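Local coordinates for polyketide synthase PksR (PDB 4U3V), which takes part in intermediate steps of bacillaene synthesis, this piece being its double-hotdog enoyl-isomerase domain, at residues A[28-33]-A[98-103]; A[234-239]-A[274-279]; A[249-254]-A[261-266]. One frame throughout, in Å; residues are numbered along the deposited sequence.

All three contacts are antiparallel strand pairs of the double-hotdog domain. Interaction 1 belongs to the predicted N-terminal hotdog, interactions 2 and 3 to the predicted C-terminal one. Interaction 1 lies at the surface, its centre about 21 Å from that of interaction 2 and about 29 Å from that of interaction 3. It is on the opposite side of the chain's centre from interaction 3. Interactions 2 and 3 are neighbours, with centres about 11 Å apart, and 274-279 runs beside 261-266. There Tyr278 N lies 2.8 Å from Val265 O, a probable hydrogen bond. In the chain, the hairpin of interaction 3 falls between the two strands of interaction 2.

Interaction 1. Residues A[28-33]-A[98-103]; sequences QPVIQD and QAKPLQ
With chi1 of 70°, Val30 turns CG1 to the Gln98 amide and CG2 to the backbone of Ala99. The contact joins the first modelled strand, an outermost strand of the chain in the N-terminal hotdog fold, to its antiparallel neighbour, strand 94-102. Val30 CG1 sits between the backbone N and the carbonyl carbon and lies 3.5 Å from Gln98 CD. Val30 CG2, anti to the N, reaches Ala99 O at 3.3 Å. The two side chains, Val30 and Gln98, cross at about a right angle. Ala99 N donates to Ile31 O at 3.1 Å. The same oxygen receives a CA-H contact from Gln98. Beyond it, water accepts from Ile31 N and donates to Ala99 O, so it bridges the strands where they part. Gln32 and Gln98 form a non-hydrogen-bonded pair, and Gln32 CB rests on Gln98 CG at 3.9 Å. On the other face Ile31 CG2 touches Ala99 CB, while Ile31 also packs on Glu64 and Asn68 of helix 56-69. The Gln32 amide turns back along its own segment: Gln32 NE2 donates to Val30 O at 2.9 Å, with Val30 O close to the plane of the Gln32 amide.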
ATOM      1  N   GLN A  28      15.883  17.652  13.074  1.00 40.70           N
ATOM      2  CA  GLN A  28      16.308  16.720  11.988  1.00 36.26           C
ATOM      3  C   GLN A  28      15.647  17.122  10.674  1.00 34.70           C
ATOM      4  O   GLN A  28      14.574  17.722  10.665  1.00 39.52           O
ATOM      5  CB  GLN A  28      15.858  15.307  12.312  1.00 48.59           C
ATOM      6  CG  GLN A  28      16.037  14.880  13.751  1.00 65.06           C
ATOM      7  CD  GLN A  28      15.220  13.640  14.036  1.00 76.75           C
ATOM      8  OE1 GLN A  28      13.988  13.677  13.989  1.00 83.46           O
ATOM      9  NE2 GLN A  28      15.898  12.507  14.225  1.00 82.94           N
ATOM     10  N   PRO A  29      16.230  16.697   9.547  1.00 34.84           N
ATOM     11  CA  PRO A  29      15.544  16.968   8.289  1.00 33.61           C
ATOM     12  C   PRO A  29      14.210  16.236   8.242  1.00 33.62           C
ATOM     13  O   PRO A  29      14.073  15.151   8.796  1.00 33.62           O
ATOM     14  CB  PRO A  29      16.497  16.385   7.225  1.00 40.33           C
ATOM     15  CG  PRO A  29      17.375  15.432   7.960  1.00 43.93           C
ATOM     16  CD  PRO A  29      17.506  15.997   9.359  1.00 39.25           C
ATOM     17  N   VAL A  30      13.228  16.842   7.595  1.00 30.85           N
ATOM     18  CA  VAL A  30      11.958  16.170   7.402  1.00 34.65           C
ATOM     19  C   VAL A  30      12.120  14.893   6.557  1.00 28.88           C
ATOM     20  O   VAL A  30      13.009  14.792   5.684  1.00 28.89           O
ATOM     21  CB  VAL A  30      10.934  17.139   6.785  1.00 38.77           C
ATOM     22  CG1 VAL A  30      11.298  17.448   5.349  1.00 42.02           C
ATOM     23  CG2 VAL A  30       9.530  16.583   6.880  1.00 46.48           C
ATOM     24  N   ILE A  31      11.226  13.927   6.781  1.00 25.22           N
ATOM     25  CA  ILE A  31      11.124  12.772   5.891  1.00 23.64           C
ATOM     26  C   ILE A  31      10.704  13.231   4.475  1.00 26.77           C
ATOM     27  O   ILE A  31       9.793  14.055   4.306  1.00 25.22           O
ATOM     28  CB  ILE A  31      10.076  11.776   6.447  1.00 30.75           C
ATOM     29  CG1 ILE A  31      10.593  11.121   7.734  1.00 29.99           C
ATOM     30  CG2 ILE A  31       9.694  10.743   5.399  1.00 29.94           C
ATOM     31  CD1 ILE A  31      11.951  10.434   7.608  1.00 33.02           C
ATOM     32  N   GLN A  32      11.428  12.758   3.465  1.00 24.35           N
ATOM     33  CA  GLN A  32      11.266  13.296   2.116  1.00 24.32           C
ATOM     34  C   GLN A  32      11.750  12.305   1.112  1.00 23.20           C
ATOM     35  O   GLN A  32      12.676  11.510   1.389  1.00 26.56           O
ATOM     36  CB  GLN A  32      12.010  14.635   1.934  1.00 30.14           C
ATOM     37  CG  GLN A  32      13.470  14.593   2.307  1.00 34.64           C
ATOM     38  CD  GLN A  32      14.066  15.996   2.446  1.00 38.16           C
ATOM     39  OE1 GLN A  32      14.316  16.664   1.436  1.00 39.05           O
ATOM     40  NE2 GLN A  32      14.199  16.480   3.694  1.00 36.93           N
ATOM     41  N   ASP A  33      11.171  12.376  -0.085  1.00 24.97           N
ATOM     42  CA  ASP A  33      11.622  11.518  -1.182  1.00 24.16           C
ATOM     43  C   ASP A  33      11.360  12.310  -2.486  1.00 23.45           C
ATOM     44  O   ASP A  33      10.702  13.350  -2.481  1.00 26.55           O
ATOM     45  CB  ASP A  33      10.846  10.159  -1.171  1.00 23.34           C
ATOM     46  CG  ASP A  33      11.590   9.017  -1.919  1.00 27.81           C
ATOM     47  OD1 ASP A  33      12.601   9.268  -2.623  1.00 26.94           O
ATOM     48  OD2 ASP A  33      11.162   7.838  -1.815  1.00 30.30           O
ATOM     49  N   GLN A  98       7.140  15.355   0.889  1.00 26.31           N
ATOM     50  CA  GLN A  98       7.590  15.453   2.276  1.00 24.42           C
ATOM     51  C   GLN A  98       6.440  14.964   3.138  1.00 27.04           C
ATOM     52  O   GLN A  98       5.265  15.176   2.795  1.00 31.32           O
ATOM     53  CB  GLN A  98       7.920  16.920   2.643  1.00 29.13           C
ATOM     54  CG  GLN A  98       9.257  17.388   2.071  1.00 38.32           C
ATOM     55  CD  GLN A  98       9.673  18.793   2.506  1.00 43.51           C
ATOM     56  OE1 GLN A  98       8.951  19.483   3.221  1.00 38.79           O
ATOM     57  NE2 GLN A  98      10.800  19.252   1.977  1.00 40.03           N
ATOM     58  N   ALA A  99       6.759  14.435   4.313  1.00 25.25           N
ATOM     59  CA  ALA A  99       5.722  13.923   5.224  1.00 27.92           C
ATOM     60  C   ALA A  99       5.900  14.690   6.503  1.00 35.07           C
ATOM     61  O   ALA A  99       6.920  14.526   7.150  1.00 36.02           O
ATOM     62  CB  ALA A  99       5.909  12.442   5.490  1.00 29.56           C
ATOM     63  N   LYS A 100       5.010  15.643   6.732  1.00 36.03           N
ATOM     64  CA  LYS A 100       5.165  16.660   7.788  1.00 45.41           C
ATOM     65  C   LYS A 100       4.157  16.390   8.896  1.00 50.33           C
ATOM     66  O   LYS A 100       2.959  16.269   8.617  1.00 40.65           O
ATOM     67  CB  LYS A 100       4.903  18.036   7.210  1.00 44.64           C
ATOM     68  CG  LYS A 100       5.917  18.430   6.136  1.00 70.94           C
ATOM     69  CD  LYS A 100       5.301  19.263   5.018  1.00 81.20           C
ATOM     70  CE  LYS A 100       6.348  19.624   3.965  1.00 75.77           C
ATOM     71  NZ  LYS A 100       5.848  20.534   2.894  1.00 58.41           N
ATOM     72  N   PRO A 101       4.639  16.274  10.148  1.00 46.03           N
ATOM     73  CA  PRO A 101       3.750  15.960  11.256  1.00 45.97           C
ATOM     74  C   PRO A 101       3.228  17.243  11.879  1.00 49.10           C
ATOM     75  O   PRO A 101       3.819  18.305  11.692  1.00 47.99           O
ATOM     76  CB  PRO A 101       4.658  15.207  12.243  1.00 49.54           C
ATOM     77  CG  PRO A 101       5.954  14.977  11.517  1.00 50.63           C
ATOM     78  CD  PRO A 101       6.047  16.105  10.539  1.00 52.95           C
ATOM     79  N   LEU A 102       2.142  17.141  12.632  1.00 53.98           N
ATOM     80  CA  LEU A 102       1.351  18.309  12.998  1.00 53.11           C
ATOM     81  C   LEU A 102       0.522  17.981  14.238  1.00 66.80           C
ATOM     82  O   LEU A 102       0.143  16.825  14.450  1.00 51.81           O
ATOM     83  CB  LEU A 102       0.438  18.698  11.832  1.00 57.41           C
ATOM     84  CG  LEU A 102      -0.318  20.029  11.872  1.00 75.19           C
ATOM     85  CD1 LEU A 102       0.613  21.200  11.584  1.00 75.19           C
ATOM     86  CD2 LEU A 102      -1.485  20.008  10.893  1.00 74.27           C
ATOM     87  N   GLN A 103       0.274  18.993  15.071  1.00 78.47           N
ATOM     88  CA  GLN A 103      -0.534  18.833  16.286  1.00 78.62           C
ATOM     89  C   GLN A 103      -1.995  19.201  16.052  1.00 91.92           C
ATOM     90  O   GLN A 103      -2.306  20.283  15.542  1.00 87.13           O
ATOM     91  CB  GLN A 103       0.029  19.682  17.434  1.00 81.38           C
ATOM     92  CG  GLN A 103       1.025  18.964  18.332  1.00 72.95           C
ATOM     93  CD  GLN A 103       0.957  17.457  18.184  1.00 78.15           C
ATOM     94  OE1 GLN A 103       1.371  16.907  17.162  1.00 73.35           O
ATOM     95  NE2 GLN A 103       0.427  16.780  19.201  1.00 68.73           N
TER
HETATM   96  O   HOH W   1       9.009  14.333   8.901  1.00 40.14           O
HETATM   97  O   HOH W   2      11.888  18.403  -0.086  1.00 50.04           O

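Interaction 2. Residues A[234-239]-A[274-279]; sequences NDIQFT and TVLHYS
The His277 ring meets Gln237 at its edge: His277 ND1 donates to Gln237 OE1 at 2.7 Å, almost straight at 171°. The two strands are antiparallel neighbours in the C-terminal hotdog fold, and 235-239 also pairs with strand 75-83 of the N-terminal hotdog. The acceptor lies in the ring plane, but the amide and ring planes are 52° apart. Thr274 OG1 is hydrogen-bonded to His277 NE2 at 2.7 Å. Both ring nitrogens are thus gripped, which fixes the ring's rotation. Phe135 also meets this ring. Gln237 and His277 form a hydrogen-bonded pair through both backbones, as do Asp235 and Ser279. In a classic beta bulge, Asn234 and Asp235 share Ser279 as their partner. The opposite face of the strands carries Ile236 and Tyr278. Their side chains run alongside each other, with Ile236 CG1 at 4.2 Å from Tyr278 CD1. The Tyr278 hydroxyl is hydrogen-bonded to Thr208 of helix 205-219. Leu276 has CG anti to its N (chi1 169°), and its CD1 comes over to the other strand. Leu276 CD1 lies 3.8 Å from Ile236 CG2. Leu276 CD1 also touches Phe238 CB at 3.7 Å, and Gln237 O stands 3.3 Å from the same Leu276 CD1.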
ATOM      1  N   ASN A 234      -7.902   2.668   6.522  1.00 29.36           N
ATOM      2  CA  ASN A 234      -8.378   3.081   7.860  1.00 28.83           C
ATOM      3  C   ASN A 234      -7.391   2.863   9.020  1.00 30.16           C
ATOM      4  O   ASN A 234      -7.323   3.685   9.961  1.00 31.00           O
ATOM      5  CB  ASN A 234      -9.716   2.394   8.187  1.00 33.43           C
ATOM      6  CG  ASN A 234     -10.872   2.916   7.346  1.00 47.94           C
ATOM      7  OD1 ASN A 234     -10.796   3.990   6.755  1.00 55.64           O
ATOM      8  ND2 ASN A 234     -11.967   2.157   7.315  1.00 49.79           N
ATOM      9  N   ASP A 235      -6.599   1.798   8.932  1.00 30.21           N
ATOM     10  CA  ASP A 235      -5.616   1.468   9.962  1.00 32.07           C
ATOM     11  C   ASP A 235      -4.478   0.626   9.408  1.00 28.48           C
ATOM     12  O   ASP A 235      -4.692  -0.372   8.700  1.00 29.16           O
ATOM     13  CB  ASP A 235      -6.288   0.772  11.153  1.00 33.82           C
ATOM     14  CG  ASP A 235      -5.413   0.772  12.410  1.00 54.06           C
ATOM     15  OD1 ASP A 235      -5.145   1.862  12.972  1.00 61.48           O
ATOM     16  OD2 ASP A 235      -4.995  -0.324  12.841  1.00 69.91           O
ATOM     17  N   ILE A 236      -3.249   0.935   9.824  1.00 29.18           N
ATOM     18  CA  ILE A 236      -2.145   0.044   9.576  1.00 28.99           C
ATOM     19  C   ILE A 236      -1.457  -0.206  10.897  1.00 31.90           C
ATOM     20  O   ILE A 236      -1.216   0.744  11.634  1.00 35.45           O
ATOM     21  CB  ILE A 236      -1.106   0.689   8.618  1.00 27.82           C
ATOM     22  CG1 ILE A 236      -1.832   1.324   7.420  1.00 27.37           C
ATOM     23  CG2 ILE A 236      -0.024  -0.335   8.254  1.00 30.80           C
ATOM     24  CD1 ILE A 236      -0.898   1.967   6.394  1.00 31.83           C
ATOM     25  N   GLN A 237      -1.173  -1.461  11.207  1.00 30.55           N
ATOM     26  CA  GLN A 237      -0.348  -1.785  12.385  1.00 28.60           C
ATOM     27  C   GLN A 237       0.929  -2.415  11.939  1.00 33.20           C
ATOM     28  O   GLN A 237       0.913  -3.423  11.255  1.00 30.05           O
ATOM     29  CB  GLN A 237      -1.078  -2.794  13.308  1.00 35.53           C
ATOM     30  CG  GLN A 237      -2.515  -2.429  13.642  1.00 39.72           C
ATOM     31  CD  GLN A 237      -3.145  -3.440  14.596  1.00 44.53           C
ATOM     32  OE1 GLN A 237      -2.747  -4.606  14.632  1.00 44.38           O
ATOM     33  NE2 GLN A 237      -4.166  -3.016  15.313  1.00 44.43           N
ATOM     34  N   PHE A 238       2.066  -1.851  12.357  1.00 33.29           N
ATOM     35  CA  PHE A 238       3.323  -2.241  11.770  1.00 27.18           C
ATOM     36  C   PHE A 238       4.448  -2.264  12.823  1.00 28.14           C
ATOM     37  O   PHE A 238       4.300  -1.676  13.888  1.00 34.04           O
ATOM     38  CB  PHE A 238       3.686  -1.230  10.648  1.00 26.40           C
ATOM     39  CG  PHE A 238       3.711   0.187  11.114  1.00 28.74           C
ATOM     40  CD1 PHE A 238       4.894   0.708  11.648  1.00 33.01           C
ATOM     41  CD2 PHE A 238       2.558   0.979  11.134  1.00 27.02           C
ATOM     42  CE1 PHE A 238       4.907   1.985  12.159  1.00 28.18           C
ATOM     43  CE2 PHE A 238       2.589   2.287  11.595  1.00 30.28           C
ATOM     44  CZ  PHE A 238       3.769   2.763  12.178  1.00 31.68           C
ATOM     45  N   THR A 239       5.537  -2.940  12.479  1.00 31.00           N
ATOM     46  CA  THR A 239       6.812  -2.915  13.247  1.00 33.61           C
ATOM     47  C   THR A 239       7.999  -2.429  12.421  1.00 41.99           C
ATOM     48  O   THR A 239       7.891  -2.236  11.202  1.00 34.89           O
ATOM     49  CB  THR A 239       7.181  -4.303  13.789  1.00 36.30           C
ATOM     50  OG1 THR A 239       7.821  -5.084  12.768  1.00 37.51           O
ATOM     51  CG2 THR A 239       5.933  -5.031  14.275  1.00 42.53           C
ATOM     52  N   THR A 274       1.567 -13.388  11.625  1.00 37.15           N
ATOM     53  CA  THR A 274       1.389 -12.087  10.966  1.00 39.46           C
ATOM     54  C   THR A 274       2.403 -11.024  11.352  1.00 42.33           C
ATOM     55  O   THR A 274       2.854 -10.953  12.506  1.00 41.91           O
ATOM     56  CB  THR A 274       0.036 -11.432  11.259  1.00 35.86           C
ATOM     57  OG1 THR A 274      -0.062 -11.063  12.638  1.00 41.68           O
ATOM     58  CG2 THR A 274      -1.128 -12.332  10.817  1.00 36.22           C
ATOM     59  N   VAL A 275       2.823 -10.241  10.358  1.00 33.89           N
ATOM     60  CA  VAL A 275       3.912  -9.274  10.557  1.00 30.86           C
ATOM     61  C   VAL A 275       3.525  -7.837  10.190  1.00 37.43           C
ATOM     62  O   VAL A 275       4.260  -6.891  10.497  1.00 34.52           O
ATOM     63  CB  VAL A 275       5.119  -9.732   9.702  1.00 31.84           C
ATOM     64  CG1 VAL A 275       5.687 -11.075  10.203  1.00 37.54           C
ATOM     65  CG2 VAL A 275       4.743  -9.871   8.244  1.00 34.49           C
ATOM     66  N   LEU A 276       2.296  -7.664   9.693  1.00 31.76           N
ATOM     67  CA  LEU A 276       1.801  -6.340   9.348  1.00 28.69           C
ATOM     68  C   LEU A 276       0.297  -6.503   9.082  1.00 25.66           C
ATOM     69  O   LEU A 276      -0.094  -7.540   8.525  1.00 28.40           O
ATOM     70  CB  LEU A 276       2.508  -5.897   8.057  1.00 31.56           C
ATOM     71  CG  LEU A 276       2.012  -4.664   7.303  1.00 32.29           C
ATOM     72  CD1 LEU A 276       2.133  -3.433   8.172  1.00 29.26           C
ATOM     73  CD2 LEU A 276       2.846  -4.474   6.020  1.00 32.58           C
ATOM     74  N   HIS A 277      -0.502  -5.588   9.619  1.00 24.68           N
ATOM     75  CA  HIS A 277      -1.977  -5.615   9.488  1.00 29.26           C
ATOM     76  C   HIS A 277      -2.436  -4.347   8.830  1.00 28.30           C
ATOM     77  O   HIS A 277      -2.098  -3.240   9.269  1.00 29.20           O
ATOM     78  CB  HIS A 277      -2.711  -5.734  10.835  1.00 29.06           C
ATOM     79  CG  HIS A 277      -2.228  -6.870  11.728  1.00 33.52           C
ATOM     80  ND1 HIS A 277      -2.166  -6.747  13.082  1.00 36.47           N
ATOM     81  CD2 HIS A 277      -1.765  -8.157  11.430  1.00 43.15           C
ATOM     82  CE1 HIS A 277      -1.633  -7.874  13.606  1.00 33.99           C
ATOM     83  NE2 HIS A 277      -1.446  -8.756  12.610  1.00 39.65           N
ATOM     84  N   TYR A 278      -3.302  -4.487   7.826  1.00 27.34           N
ATOM     85  CA  TYR A 278      -4.097  -3.345   7.348  1.00 27.33           C
ATOM     86  C   TYR A 278      -5.567  -3.607   7.629  1.00 29.09           C
ATOM     87  O   TYR A 278      -6.033  -4.717   7.441  1.00 31.37           O
ATOM     88  CB  TYR A 278      -4.009  -3.216   5.817  1.00 26.30           C
ATOM     89  CG  TYR A 278      -2.611  -3.101   5.241  1.00 25.17           C
ATOM     90  CD1 TYR A 278      -2.131  -1.867   4.772  1.00 27.40           C
ATOM     91  CD2 TYR A 278      -1.827  -4.219   5.051  1.00 27.06           C
ATOM     92  CE1 TYR A 278      -0.900  -1.770   4.156  1.00 28.78           C
ATOM     93  CE2 TYR A 278      -0.597  -4.139   4.402  1.00 29.49           C
ATOM     94  CZ  TYR A 278      -0.119  -2.909   3.986  1.00 30.58           C
ATOM     95  OH  TYR A 278       1.095  -2.831   3.322  1.00 29.03           O
ATOM     96  N   SER A 279      -6.305  -2.569   7.954  1.00 29.72           N
ATOM     97  CA  SER A 279      -7.738  -2.707   8.143  1.00 34.27           C
ATOM     98  C   SER A 279      -8.466  -1.570   7.421  1.00 28.67           C
ATOM     99  O   SER A 279      -7.979  -0.424   7.352  1.00 27.44           O
ATOM    100  CB  SER A 279      -8.059  -2.807   9.655  1.00 36.61           C
ATOM    101  OG  SER A 279      -8.669  -1.629  10.125  1.00 56.31           O
TER
HETATM  102  O   HOH W   3       5.169  -4.470   9.945  1.00 30.79           O
HETATM  103  O   HOH W   4       6.625  -7.408  11.976  1.00 37.98           O

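Interaction 3. Residues A[249-254]-A[261-266]; sequences LLITLV and LLFDVD
Five backbone hydrogen bonds join Leu250, Thr252 and Val254 to the strand 261-266. Leu250 and Asp266 exchange two, each 2.9 Å between N and O. Thr252 and Asp264 exchange another two. The fifth runs from Val254 N to Leu262 O at 3.0 Å. The carboxylates of Asp264 and Asp266 stand on the same face of the strands, but their polar partners lie elsewhere. Asp264 OD1 accepts from Gly280 N, and Asp266 OD1 forms a salt bridge with Lys138. The methyl Val254 CG1 packs against the Asp264 carboxylate, 3.8 Å from OD2, and the two side chains cross at about a right angle. The contact is a beta hairpin of the C-terminal hotdog fold, made by strands 247-257 and 260-268. Its other face carries Ile251, Leu253, Phe263 and Val265. There Ile251 and Phe263 both pack on helix 205-219. Ile251 and Val265 lie side by side, with Ile251 CG1 on Val265 CG1 at 3.9 Å. The other branch, Ile251 CG2, touches Phe263 CD1 obliquely at 3.8 Å. Leu253, with CG anti to the backbone N (chi1 179°), lays CD1 over one face of the Phe263 ring. This CH-pi contact measures 4.0 Å from Leu253 CD1 to the centroid of the Phe263 ring, shifted toward the ring's rim. Leu261 CD2 meets that same methyl, Leu253 CD1, at 4.1 Å.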
ATOM      1  N   LEU A 249      -0.301 -12.694   1.674  1.00 31.13           N
ATOM      2  CA  LEU A 249      -1.315 -11.671   2.057  1.00 28.65           C
ATOM      3  C   LEU A 249      -2.649 -12.428   2.122  1.00 22.98           C
ATOM      4  O   LEU A 249      -3.034 -13.050   1.130  1.00 29.19           O
ATOM      5  CB  LEU A 249      -1.418 -10.586   0.961  1.00 27.43           C
ATOM      6  CG  LEU A 249      -0.128  -9.914   0.499  1.00 30.49           C
ATOM      7  CD1 LEU A 249      -0.443  -8.903  -0.621  1.00 28.65           C
ATOM      8  CD2 LEU A 249       0.439  -9.214   1.723  1.00 32.51           C
ATOM      9  N   LEU A 250      -3.368 -12.296   3.231  1.00 26.54           N
ATOM     10  CA  LEU A 250      -4.684 -12.898   3.354  1.00 26.73           C
ATOM     11  C   LEU A 250      -5.648 -11.719   3.421  1.00 22.01           C
ATOM     12  O   LEU A 250      -5.594 -10.883   4.339  1.00 25.83           O
ATOM     13  CB  LEU A 250      -4.748 -13.747   4.637  1.00 31.40           C
ATOM     14  CG  LEU A 250      -6.142 -14.270   5.009  1.00 32.90           C
ATOM     15  CD1 LEU A 250      -6.788 -14.961   3.819  1.00 34.27           C
ATOM     16  CD2 LEU A 250      -6.045 -15.209   6.202  1.00 42.76           C
ATOM     17  N   ILE A 251      -6.504 -11.623   2.406  1.00 25.42           N
ATOM     18  CA  ILE A 251      -7.307 -10.407   2.209  1.00 23.65           C
ATOM     19  C   ILE A 251      -8.781 -10.785   2.263  1.00 23.57           C
ATOM     20  O   ILE A 251      -9.193 -11.744   1.640  1.00 27.29           O
ATOM     21  CB  ILE A 251      -6.982  -9.847   0.810  1.00 24.97           C
ATOM     22  CG1 ILE A 251      -5.485  -9.455   0.840  1.00 29.57           C
ATOM     23  CG2 ILE A 251      -7.950  -8.709   0.449  1.00 30.89           C
ATOM     24  CD1 ILE A 251      -4.927  -9.047  -0.494  1.00 33.39           C
ATOM     25  N   THR A 252      -9.535 -10.088   3.099  1.00 21.89           N
ATOM     26  CA  THR A 252     -10.958 -10.376   3.285  1.00 25.76           C
ATOM     27  C   THR A 252     -11.816  -9.151   2.988  1.00 25.05           C
ATOM     28  O   THR A 252     -11.525  -8.068   3.469  1.00 25.17           O
ATOM     29  CB  THR A 252     -11.191 -10.860   4.720  1.00 32.67           C
ATOM     30  OG1 THR A 252     -10.463 -12.090   4.872  1.00 39.36           O
ATOM     31  CG2 THR A 252     -12.665 -11.160   4.945  1.00 39.74           C
ATOM     32  N   LEU A 253     -12.869  -9.328   2.199  1.00 23.26           N
ATOM     33  CA  LEU A 253     -13.854  -8.267   1.993  1.00 23.55           C
ATOM     34  C   LEU A 253     -14.708  -8.111   3.257  1.00 27.14           C
ATOM     35  O   LEU A 253     -15.262  -9.085   3.777  1.00 28.67           O
ATOM     36  CB  LEU A 253     -14.752  -8.643   0.822  1.00 23.60           C
ATOM     37  CG  LEU A 253     -15.867  -7.660   0.473  1.00 25.65           C
ATOM     38  CD1 LEU A 253     -15.335  -6.277   0.082  1.00 25.29           C
ATOM     39  CD2 LEU A 253     -16.758  -8.255  -0.627  1.00 30.03           C
ATOM     40  N   VAL A 254     -14.696  -6.911   3.801  1.00 22.57           N
ATOM     41  CA  VAL A 254     -15.433  -6.573   5.037  1.00 25.04           C
ATOM     42  C   VAL A 254     -16.609  -5.597   4.864  1.00 25.69           C
ATOM     43  O   VAL A 254     -17.636  -5.733   5.550  1.00 27.74           O
ATOM     44  CB  VAL A 254     -14.478  -6.086   6.150  1.00 28.99           C
ATOM     45  CG1 VAL A 254     -13.482  -7.192   6.509  1.00 27.36           C
ATOM     46  CG2 VAL A 254     -13.759  -4.813   5.739  1.00 28.08           C
ATOM     47  N   LEU A 261     -15.511  -0.308  -1.446  1.00 27.64           N
ATOM     48  CA  LEU A 261     -15.265  -1.693  -1.051  1.00 28.60           C
ATOM     49  C   LEU A 261     -14.069  -1.640  -0.109  1.00 28.19           C
ATOM     50  O   LEU A 261     -13.008  -1.157  -0.495  1.00 29.17           O
ATOM     51  CB  LEU A 261     -14.862  -2.529  -2.283  1.00 28.80           C
ATOM     52  CG  LEU A 261     -16.010  -2.696  -3.282  1.00 33.60           C
ATOM     53  CD1 LEU A 261     -15.452  -3.037  -4.667  1.00 38.25           C
ATOM     54  CD2 LEU A 261     -16.868  -3.829  -2.788  1.00 39.68           C
ATOM     55  N   LEU A 262     -14.234  -2.144   1.108  1.00 23.33           N
ATOM     56  CA  LEU A 262     -13.151  -2.090   2.110  1.00 24.35           C
ATOM     57  C   LEU A 262     -12.752  -3.518   2.481  1.00 26.50           C
ATOM     58  O   LEU A 262     -13.603  -4.427   2.609  1.00 24.76           O
ATOM     59  CB  LEU A 262     -13.591  -1.372   3.391  1.00 26.45           C
ATOM     60  CG  LEU A 262     -13.463   0.160   3.319  1.00 32.14           C
ATOM     61  CD1 LEU A 262     -14.457   0.776   2.348  1.00 37.27           C
ATOM     62  CD2 LEU A 262     -13.577   0.800   4.701  1.00 33.07           C
ATOM     63  N   PHE A 263     -11.450  -3.702   2.664  1.00 21.06           N
ATOM     64  CA  PHE A 263     -10.848  -5.018   2.871  1.00 21.23           C
ATOM     65  C   PHE A 263      -9.982  -4.968   4.108  1.00 26.77           C
ATOM     66  O   PHE A 263      -9.362  -3.952   4.407  1.00 25.56           O
ATOM     67  CB  PHE A 263      -9.941  -5.384   1.647  1.00 21.38           C
ATOM     68  CG  PHE A 263     -10.692  -5.539   0.382  1.00 22.74           C
ATOM     69  CD1 PHE A 263     -11.174  -6.788   0.015  1.00 25.58           C
ATOM     70  CD2 PHE A 263     -11.012  -4.422  -0.388  1.00 21.48           C
ATOM     71  CE1 PHE A 263     -11.920  -6.934  -1.151  1.00 26.03           C
ATOM     72  CE2 PHE A 263     -11.816  -4.559  -1.530  1.00 23.87           C
ATOM     73  CZ  PHE A 263     -12.242  -5.815  -1.918  1.00 24.55           C
ATOM     74  N   ASP A 264      -9.902  -6.084   4.817  1.00 25.24           N
ATOM     75  CA  ASP A 264      -8.812  -6.292   5.770  1.00 26.52           C
ATOM     76  C   ASP A 264      -7.685  -7.103   5.146  1.00 25.02           C
ATOM     77  O   ASP A 264      -7.913  -8.002   4.333  1.00 26.02           O
ATOM     78  CB  ASP A 264      -9.325  -6.953   7.076  1.00 28.73           C
ATOM     79  CG  ASP A 264     -10.121  -5.991   7.950  1.00 38.35           C
ATOM     80  OD1 ASP A 264     -10.261  -4.785   7.604  1.00 33.37           O
ATOM     81  OD2 ASP A 264     -10.661  -6.453   8.996  1.00 40.14           O
ATOM     82  N   VAL A 265      -6.441  -6.787   5.524  1.00 27.18           N
ATOM     83  CA  VAL A 265      -5.305  -7.447   4.903  1.00 25.02           C
ATOM     84  C   VAL A 265      -4.332  -7.849   5.994  1.00 30.39           C
ATOM     85  O   VAL A 265      -3.842  -6.983   6.728  1.00 30.71           O
ATOM     86  CB  VAL A 265      -4.532  -6.499   3.954  1.00 27.22           C
ATOM     87  CG1 VAL A 265      -3.370  -7.259   3.325  1.00 27.65           C
ATOM     88  CG2 VAL A 265      -5.451  -5.945   2.874  1.00 26.28           C
ATOM     89  N   ASP A 266      -4.073  -9.151   6.107  1.00 29.05           N
ATOM     90  CA  ASP A 266      -2.986  -9.639   7.003  1.00 28.69           C
ATOM     91  C   ASP A 266      -1.795 -10.124   6.194  1.00 24.75           C
ATOM     92  O   ASP A 266      -1.893 -10.944   5.282  1.00 30.85           O
ATOM     93  CB  ASP A 266      -3.482 -10.784   7.903  1.00 31.47           C
ATOM     94  CG  ASP A 266      -4.432 -10.324   9.008  1.00 41.01           C
ATOM     95  OD1 ASP A 266      -4.274  -9.213   9.549  1.00 47.28           O
ATOM     96  OD2 ASP A 266      -5.304 -11.129   9.403  1.00 51.21           O
TER